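Local coordinates for protein chloramphenicol acetyltransferase (Bacteroides thetaiotaomicron, PDB 2I9D) that probably transfers an acetyl group from acetyl-CoA to a hydroxyl of chloramphenicol, at residues 30-44 with 205-217. Residues are numbered along the deposited sequence; the frame is centred on the assembly and turned at random.
Sequences LSITSEVECGGARQR and LSLFYKKVEDFLK
Ser34 CB sits over the centre of one face of the Tyr209 ring, 3.7 Å from its centroid, a CH-pi contact, while Ile32 CG2 and Val36 CG1 meet the ring at its edge. The Arg44 guanidinium has Gly40 C and Ala41 N over one face, toward the rim, and Lys217 CB in plane at its edge. The Tyr209 hydroxyl is hydrogen-bonded to Ile191 O of the adjoining strand 186-196, and Ser34 OG bonds Tyr156 O of the second subunit. A phenylalanine in place of Tyr209 would probably leave Ile191 O without the hydroxyl that now binds it. Toward the start of the helix, Ile32 CG2 and Leu205 CD1 meet tip to tip at 4.0 Å.

Farther along, Val36 lays CG1 against Glu213 CB and turns CG2 to Leu216 CD1. Glu213 carries CG anti to its backbone N (chi1 -175°) and reaches in extended form past Val36, where the anti lone pair of OE2 takes the Glu37 N-H at 2.9 Å, nearly straight at 171°. Beyond the strand, Leu216 CD2 presses on Ala41 CB at 3.5 Å, tighter than usual, and Leu216 O accepts from Ala41 N at 2.8 Å.

The edge strand of this chain's sheet, which continues into the second subunit, thus runs 27° from the C-terminal helix, its Leu30 side chain about 4 Å from that of His197, the probable proton acceptor. Apolar packing runs the whole length; toward the C-terminus, backbone N-H bonds to a carboxylate and a helix-end carbonyl add to it, tying the strand-to-helix turn to the chain end.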
ATOM      1  N   LEU A  30       0.323   1.578  10.072  1.00 24.14           N
ATOM      2  CA  LEU A  30      -0.447   1.196   8.910  1.00 25.58           C
ATOM      3  C   LEU A  30      -0.430   2.233   7.813  1.00 24.30           C
ATOM      4  O   LEU A  30      -0.333   3.432   8.102  1.00 23.90           O
ATOM      5  CB  LEU A  30      -1.838   0.629   9.294  1.00 27.48           C
ATOM      6  CG  LEU A  30      -3.272   1.138   9.294  1.00 29.82           C
ATOM      7  CD1 LEU A  30      -3.683   1.847   8.003  1.00 30.04           C
ATOM      8  CD2 LEU A  30      -4.026  -0.167   9.423  1.00 30.37           C
ATOM      9  N   SER A  31      -0.501   1.772   6.564  1.00 22.95           N
ATOM     10  CA  SER A  31      -0.686   2.694   5.426  1.00 22.41           C
ATOM     11  C   SER A  31      -2.084   2.579   4.858  1.00 22.34           C
ATOM     12  O   SER A  31      -2.665   1.502   4.800  1.00 22.63           O
ATOM     13  CB  SER A  31       0.328   2.441   4.298  1.00 21.07           C
ATOM     14  OG  SER A  31       1.639   2.415   4.790  1.00 20.32           O
ATOM     15  N   ILE A  32      -2.605   3.692   4.378  1.00 22.36           N
ATOM     16  CA  ILE A  32      -3.918   3.670   3.770  1.00 21.96           C
ATOM     17  C   ILE A  32      -3.880   4.656   2.629  1.00 22.18           C
ATOM     18  O   ILE A  32      -3.191   5.670   2.727  1.00 22.65           O
ATOM     19  CB  ILE A  32      -5.038   4.055   4.804  1.00 22.44           C
ATOM     20  CG1 ILE A  32      -6.432   4.104   4.144  1.00 21.07           C
ATOM     21  CG2 ILE A  32      -4.686   5.386   5.548  1.00 20.04           C
ATOM     22  CD1 ILE A  32      -7.588   4.175   5.147  1.00 21.35           C
ATOM     23  N   THR A  33      -4.585   4.337   1.545  1.00 22.09           N
ATOM     24  CA  THR A  33      -4.867   5.294   0.472  1.00 22.73           C
ATOM     25  C   THR A  33      -6.381   5.439   0.274  1.00 23.74           C
ATOM     26  O   THR A  33      -7.114   4.439   0.262  1.00 24.16           O
ATOM     27  CB  THR A  33      -4.217   4.863  -0.850  1.00 22.15           C
ATOM     28  OG1 THR A  33      -2.844   4.567  -0.601  1.00 22.26           O
ATOM     29  CG2 THR A  33      -4.335   5.965  -1.907  1.00 20.99           C
ATOM     30  N   SER A  34      -6.840   6.672   0.110  1.00 24.61           N
ATOM     31  CA  SER A  34      -8.241   6.928  -0.200  1.00 26.52           C
ATOM     32  C   SER A  34      -8.306   8.074  -1.193  1.00 27.75           C
ATOM     33  O   SER A  34      -7.275   8.616  -1.567  1.00 28.94           O
ATOM     34  CB  SER A  34      -9.049   7.240   1.083  1.00 26.67           C
ATOM     35  OG  SER A  34     -10.416   7.509   0.780  1.00 26.40           O
ATOM     36  N   GLU A  35      -9.503   8.438  -1.637  1.00 29.19           N
ATOM     37  CA  GLU A  35      -9.663   9.490  -2.634  1.00 30.79           C
ATOM     38  C   GLU A  35     -10.586  10.549  -2.097  1.00 30.36           C
ATOM     39  O   GLU A  35     -11.505  10.237  -1.343  1.00 30.38           O
ATOM     40  CB  GLU A  35     -10.156   8.940  -3.970  1.00 30.58           C
ATOM     41  CG  GLU A  35     -11.295   7.937  -3.889  1.00 34.98           C
ATOM     42  CD  GLU A  35     -11.954   7.678  -5.240  1.00 34.54           C
ATOM     43  OE1 GLU A  35     -11.387   6.892  -6.050  1.00 38.43           O
ATOM     44  OE2 GLU A  35     -13.040   8.277  -5.473  1.00 39.05           O
ATOM     45  N   VAL A  36     -10.289  11.808  -2.409  1.00 30.01           N
ATOM     46  CA  VAL A  36     -11.115  12.909  -1.973  1.00 30.45           C
ATOM     47  C   VAL A  36     -11.518  13.722  -3.181  1.00 31.71           C
ATOM     48  O   VAL A  36     -10.751  13.847  -4.159  1.00 31.27           O
ATOM     49  CB  VAL A  36     -10.422  13.876  -0.929  1.00 30.73           C
ATOM     50  CG1 VAL A  36     -10.187  13.196   0.414  1.00 28.64           C
ATOM     51  CG2 VAL A  36      -9.137  14.534  -1.493  1.00 30.34           C
ATOM     52  N   GLU A  37     -12.725  14.278  -3.100  1.00 32.20           N
ATOM     53  CA  GLU A  37     -13.172  15.287  -4.051  1.00 32.61           C
ATOM     54  C   GLU A  37     -12.470  16.568  -3.745  1.00 31.99           C
ATOM     55  O   GLU A  37     -12.254  16.898  -2.586  1.00 31.81           O
ATOM     56  CB  GLU A  37     -14.681  15.498  -3.964  1.00 32.85           C
ATOM     57  CG  GLU A  37     -15.430  14.487  -4.776  1.00 36.41           C
ATOM     58  CD  GLU A  37     -16.941  14.723  -4.764  1.00 41.18           C
ATOM     59  OE1 GLU A  37     -17.363  15.905  -4.728  1.00 43.28           O
ATOM     60  OE2 GLU A  37     -17.683  13.716  -4.807  1.00 41.36           O
ATOM     61  N   CYS A  38     -12.104  17.284  -4.799  1.00 32.07           N
ATOM     62  CA  CYS A  38     -11.324  18.502  -4.664  1.00 31.74           C
ATOM     63  C   CYS A  38     -11.651  19.504  -5.778  1.00 32.19           C
ATOM     64  O   CYS A  38     -10.852  20.409  -6.050  1.00 32.33           O
ATOM     65  CB  CYS A  38      -9.825  18.152  -4.663  1.00 31.09           C
ATOM     66  SG  CYS A  38      -9.331  17.132  -6.052  1.00 29.24           S
ATOM     67  N   GLY A  39     -12.807  19.330  -6.427  1.00 32.49           N
ATOM     68  CA  GLY A  39     -13.262  20.237  -7.487  1.00 32.81           C
ATOM     69  C   GLY A  39     -13.384  21.695  -7.044  1.00 33.81           C
ATOM     70  O   GLY A  39     -12.965  22.600  -7.765  1.00 33.74           O
ATOM     71  N   GLY A  40     -13.953  21.913  -5.851  1.00 34.63           N
ATOM     72  CA  GLY A  40     -14.057  23.245  -5.253  1.00 35.13           C
ATOM     73  C   GLY A  40     -12.729  23.986  -5.126  1.00 36.01           C
ATOM     74  O   GLY A  40     -12.562  25.083  -5.692  1.00 35.67           O
ATOM     75  N   ALA A  41     -11.782  23.392  -4.394  1.00 36.10           N
ATOM     76  CA  ALA A  41     -10.464  24.011  -4.213  1.00 36.57           C
ATOM     77  C   ALA A  41      -9.756  24.260  -5.541  1.00 37.22           C
ATOM     78  O   ALA A  41      -9.065  25.248  -5.686  1.00 37.38           O
ATOM     79  CB  ALA A  41      -9.599  23.206  -3.271  1.00 36.13           C
ATOM     80  N   ARG A  42      -9.951  23.390  -6.529  1.00 38.70           N
ATOM     81  CA  ARG A  42      -9.350  23.627  -7.830  1.00 39.99           C
ATOM     82  C   ARG A  42      -9.918  24.859  -8.547  1.00 41.08           C
ATOM     83  O   ARG A  42      -9.165  25.622  -9.176  1.00 40.62           O
ATOM     84  CB  ARG A  42      -9.436  22.408  -8.736  1.00 39.78           C
ATOM     85  CG  ARG A  42      -8.075  22.151  -9.342  1.00 42.36           C
ATOM     86  CD  ARG A  42      -8.051  21.721 -10.786  1.00 45.10           C
ATOM     87  NE  ARG A  42      -6.812  20.964 -11.041  1.00 48.28           N
ATOM     88  CZ  ARG A  42      -5.579  21.486 -11.126  1.00 49.47           C
ATOM     89  NH1 ARG A  42      -5.369  22.804 -10.984  1.00 48.35           N
ATOM     90  NH2 ARG A  42      -4.541  20.674 -11.353  1.00 47.93           N
ATOM     91  N   GLN A  43     -11.241  25.035  -8.471  1.00 42.54           N
ATOM     92  CA  GLN A  43     -11.894  26.253  -8.988  1.00 43.96           C
ATOM     93  C   GLN A  43     -11.430  27.524  -8.275  1.00 43.02           C
ATOM     94  O   GLN A  43     -11.021  28.487  -8.927  1.00 43.69           O
ATOM     95  CB  GLN A  43     -13.425  26.138  -8.933  1.00 44.58           C
ATOM     96  CG  GLN A  43     -14.029  25.565 -10.200  1.00 49.79           C
ATOM     97  CD  GLN A  43     -14.420  24.091 -10.050  1.00 56.59           C
ATOM     98  OE1 GLN A  43     -15.596  23.773  -9.789  1.00 58.38           O
ATOM     99  NE2 GLN A  43     -13.431  23.181 -10.198  1.00 58.26           N
ATOM    100  N   ARG A  44     -11.498  27.513  -6.948  1.00 42.54           N
ATOM    101  CA  ARG A  44     -11.011  28.615  -6.118  1.00 42.56           C
ATOM    102  C   ARG A  44      -9.574  28.996  -6.399  1.00 42.88           C
ATOM    103  O   ARG A  44      -9.258  30.182  -6.412  1.00 43.18           O
ATOM    104  CB  ARG A  44     -11.151  28.281  -4.635  1.00 42.03           C
ATOM    105  CG  ARG A  44     -12.569  28.013  -4.234  1.00 41.42           C
ATOM    106  CD  ARG A  44     -12.751  28.070  -2.745  1.00 42.49           C
ATOM    107  NE  ARG A  44     -12.241  26.880  -2.077  1.00 42.52           N
ATOM    108  CZ  ARG A  44     -12.907  25.738  -1.962  1.00 43.67           C
ATOM    109  NH1 ARG A  44     -14.126  25.607  -2.483  1.00 44.70           N
ATOM    110  NH2 ARG A  44     -12.348  24.719  -1.318  1.00 44.00           N
ATOM    111  N   LEU A 205      -8.950   7.799  10.920  1.00 29.86           N
ATOM    112  CA  LEU A 205      -8.649   7.913   9.501  1.00 29.24           C
ATOM    113  C   LEU A 205      -9.883   8.343   8.710  1.00 30.04           C
ATOM    114  O   LEU A 205      -9.792   9.183   7.799  1.00 29.61           O
ATOM    115  CB  LEU A 205      -8.101   6.587   8.975  1.00 28.36           C
ATOM    116  CG  LEU A 205      -6.690   6.256   9.488  1.00 27.55           C
ATOM    117  CD1 LEU A 205      -6.264   4.823   9.177  1.00 25.40           C
ATOM    118  CD2 LEU A 205      -5.657   7.265   8.963  1.00 26.19           C
ATOM    119  N   SER A 206     -11.036   7.757   9.062  1.00 30.64           N
ATOM    120  CA  SER A 206     -12.335   8.144   8.496  1.00 31.22           C
ATOM    121  C   SER A 206     -12.594   9.650   8.655  1.00 31.40           C
ATOM    122  O   SER A 206     -12.888  10.343   7.680  1.00 31.51           O
ATOM    123  CB  SER A 206     -13.436   7.347   9.191  1.00 31.46           C
ATOM    124  OG  SER A 206     -14.489   7.069   8.323  1.00 33.43           O
ATOM    125  N   LEU A 207     -12.441  10.157   9.885  1.00 31.75           N
ATOM    126  CA  LEU A 207     -12.601  11.594  10.174  1.00 31.54           C
ATOM    127  C   LEU A 207     -11.575  12.462   9.495  1.00 30.91           C
ATOM    128  O   LEU A 207     -11.901  13.577   9.067  1.00 31.05           O
ATOM    129  CB  LEU A 207     -12.477  11.888  11.679  1.00 32.32           C
ATOM    130  CG  LEU A 207     -13.243  11.153  12.763  1.00 34.71           C
ATOM    131  CD1 LEU A 207     -12.955  11.844  14.102  1.00 36.15           C
ATOM    132  CD2 LEU A 207     -14.764  11.099  12.463  1.00 36.38           C
ATOM    133  N   PHE A 208     -10.320  11.995   9.440  1.00 30.04           N
ATOM    134  CA  PHE A 208      -9.281  12.722   8.676  1.00 29.14           C
ATOM    135  C   PHE A 208      -9.680  12.965   7.220  1.00 28.85           C
ATOM    136  O   PHE A 208      -9.714  14.104   6.760  1.00 29.37           O
ATOM    137  CB  PHE A 208      -7.933  12.001   8.744  1.00 29.40           C
ATOM    138  CG  PHE A 208      -6.827  12.726   8.041  1.00 28.59           C
ATOM    139  CD1 PHE A 208      -6.075  13.688   8.715  1.00 29.14           C
ATOM    140  CD2 PHE A 208      -6.518  12.425   6.722  1.00 27.39           C
ATOM    141  CE1 PHE A 208      -5.036  14.353   8.080  1.00 29.76           C
ATOM    142  CE2 PHE A 208      -5.484  13.081   6.060  1.00 29.33           C
ATOM    143  CZ  PHE A 208      -4.745  14.062   6.745  1.00 30.71           C
ATOM    144  N   TYR A 209      -9.983  11.896   6.498  1.00 28.56           N
ATOM    145  CA  TYR A 209     -10.373  12.005   5.100  1.00 29.83           C
ATOM    146  C   TYR A 209     -11.676  12.804   4.865  1.00 31.45           C
ATOM    147  O   TYR A 209     -11.757  13.614   3.922  1.00 31.32           O
ATOM    148  CB  TYR A 209     -10.470  10.602   4.471  1.00 28.72           C
ATOM    149  CG  TYR A 209      -9.117   9.991   4.131  1.00 28.87           C
ATOM    150  CD1 TYR A 209      -8.583   8.939   4.893  1.00 25.35           C
ATOM    151  CD2 TYR A 209      -8.366  10.467   3.042  1.00 28.72           C
ATOM    152  CE1 TYR A 209      -7.361   8.379   4.572  1.00 24.53           C
ATOM    153  CE2 TYR A 209      -7.121   9.904   2.729  1.00 27.20           C
ATOM    154  CZ  TYR A 209      -6.630   8.869   3.499  1.00 24.54           C
ATOM    155  OH  TYR A 209      -5.422   8.307   3.178  1.00 24.87           O
ATOM    156  N   LYS A 210     -12.691  12.561   5.711  1.00 33.23           N
ATOM    157  CA  LYS A 210     -13.918  13.358   5.698  1.00 34.73           C
ATOM    158  C   LYS A 210     -13.546  14.837   5.809  1.00 34.62           C
ATOM    159  O   LYS A 210     -13.947  15.653   4.975  1.00 34.83           O
ATOM    160  CB  LYS A 210     -14.863  12.933   6.837  1.00 36.20           C
ATOM    161  CG  LYS A 210     -16.182  13.686   6.894  1.00 39.23           C
ATOM    162  CD  LYS A 210     -17.068  13.336   5.691  1.00 43.10           C
ATOM    163  CE  LYS A 210     -18.399  14.157   5.653  1.00 43.42           C
ATOM    164  NZ  LYS A 210     -19.172  13.871   4.377  1.00 42.82           N
ATOM    165  N   LYS A 211     -12.729  15.158   6.806  1.00 34.93           N
ATOM    166  CA  LYS A 211     -12.269  16.526   7.054  1.00 35.20           C
ATOM    167  C   LYS A 211     -11.488  17.158   5.876  1.00 34.82           C
ATOM    168  O   LYS A 211     -11.788  18.273   5.467  1.00 34.97           O
ATOM    169  CB  LYS A 211     -11.461  16.546   8.340  1.00 35.45           C
ATOM    170  CG  LYS A 211     -11.382  17.901   9.023  1.00 36.81           C
ATOM    171  CD  LYS A 211     -10.702  17.787  10.396  1.00 36.63           C
ATOM    172  CE  LYS A 211     -11.708  17.523  11.533  1.00 38.03           C
ATOM    173  NZ  LYS A 211     -12.436  18.767  11.888  1.00 39.61           N
ATOM    174  N   VAL A 212     -10.519  16.435   5.305  1.00 34.08           N
ATOM    175  CA  VAL A 212      -9.797  16.933   4.127  1.00 32.98           C
ATOM    176  C   VAL A 212     -10.740  17.209   2.938  1.00 33.11           C
ATOM    177  O   VAL A 212     -10.650  18.261   2.293  1.00 32.16           O
ATOM    178  CB  VAL A 212      -8.674  15.953   3.694  1.00 32.80           C
ATOM    179  CG1 VAL A 212      -8.092  16.327   2.306  1.00 31.30           C
ATOM    180  CG2 VAL A 212      -7.597  15.907   4.747  1.00 31.99           C
ATOM    181  N   GLU A 213     -11.629  16.260   2.649  1.00 33.44           N
ATOM    182  CA  GLU A 213     -12.574  16.424   1.547  1.00 34.81           C
ATOM    183  C   GLU A 213     -13.504  17.638   1.743  1.00 35.55           C
ATOM    184  O   GLU A 213     -13.695  18.411   0.812  1.00 35.91           O
ATOM    185  CB  GLU A 213     -13.390  15.149   1.313  1.00 34.42           C
ATOM    186  CG  GLU A 213     -14.303  15.232   0.095  1.00 34.41           C
ATOM    187  CD  GLU A 213     -14.973  13.913  -0.201  1.00 35.29           C
ATOM    188  OE1 GLU A 213     -15.959  13.593   0.488  1.00 37.30           O
ATOM    189  OE2 GLU A 213     -14.520  13.194  -1.115  1.00 34.23           O
ATOM    190  N   ASP A 214     -14.046  17.808   2.949  1.00 36.96           N
ATOM    191  CA  ASP A 214     -14.854  18.991   3.285  1.00 39.11           C
ATOM    192  C   ASP A 214     -14.169  20.304   2.884  1.00 39.07           C
ATOM    193  O   ASP A 214     -14.846  21.189   2.377  1.00 39.44           O
ATOM    194  CB  ASP A 214     -15.260  19.047   4.782  1.00 39.24           C
ATOM    195  CG  ASP A 214     -16.297  17.974   5.176  1.00 42.68           C
ATOM    196  OD1 ASP A 214     -16.907  17.334   4.270  1.00 45.51           O
ATOM    197  OD2 ASP A 214     -16.488  17.762   6.413  1.00 43.06           O
ATOM    198  N   PHE A 215     -12.858  20.430   3.116  1.00 39.50           N
ATOM    199  CA  PHE A 215     -12.127  21.659   2.785  1.00 40.30           C
ATOM    200  C   PHE A 215     -11.955  21.815   1.280  1.00 40.31           C
ATOM    201  O   PHE A 215     -11.834  22.935   0.779  1.00 39.82           O
ATOM    202  CB  PHE A 215     -10.718  21.726   3.435  1.00 41.19           C
ATOM    203  CG  PHE A 215     -10.702  21.661   4.963  1.00 42.86           C
ATOM    204  CD1 PHE A 215     -11.468  22.539   5.741  1.00 45.12           C
ATOM    205  CD2 PHE A 215      -9.855  20.751   5.625  1.00 43.17           C
ATOM    206  CE1 PHE A 215     -11.428  22.480   7.164  1.00 44.25           C
ATOM    207  CE2 PHE A 215      -9.813  20.687   7.029  1.00 43.24           C
ATOM    208  CZ  PHE A 215     -10.611  21.549   7.798  1.00 42.82           C
ATOM    209  N   LEU A 216     -11.949  20.693   0.565  1.00 40.81           N
ATOM    210  CA  LEU A 216     -11.621  20.677  -0.872  1.00 41.63           C
ATOM    211  C   LEU A 216     -12.807  20.657  -1.889  1.00 42.25           C
ATOM    212  O   LEU A 216     -12.634  21.154  -3.008  1.00 41.92           O
ATOM    213  CB  LEU A 216     -10.573  19.597  -1.177  1.00 41.35           C
ATOM    214  CG  LEU A 216      -9.210  19.702  -0.476  1.00 41.19           C
ATOM    215  CD1 LEU A 216      -8.384  18.449  -0.746  1.00 39.41           C
ATOM    216  CD2 LEU A 216      -8.429  20.957  -0.886  1.00 40.20           C
ATOM    217  N   LYS A 217     -13.958  20.069  -1.517  1.00 43.37           N
ATOM    218  CA  LYS A 217     -15.329  20.499  -2.015  1.00 45.61           C
ATOM    219  C   LYS A 217     -15.708  20.288  -3.492  1.00 45.92           C
ATOM    220  O   LYS A 217     -15.853  21.247  -4.229  1.00 46.25           O
ATOM    221  CB  LYS A 217     -15.616  21.990  -1.684  1.00 44.75           C
ATOM    222  CG  LYS A 217     -14.898  22.531  -0.423  1.00 46.31           C
ATOM    223  CD  LYS A 217     -15.373  23.913   0.042  1.00 47.21           C
ATOM    224  CE  LYS A 217     -16.654  23.842   0.900  1.00 50.76           C
ATOM    225  NZ  LYS A 217     -17.186  25.213   1.217  1.00 52.03           N
ATOM    226  OXT LYS A 217     -15.927  19.196  -4.020  1.00 47.50           O
TER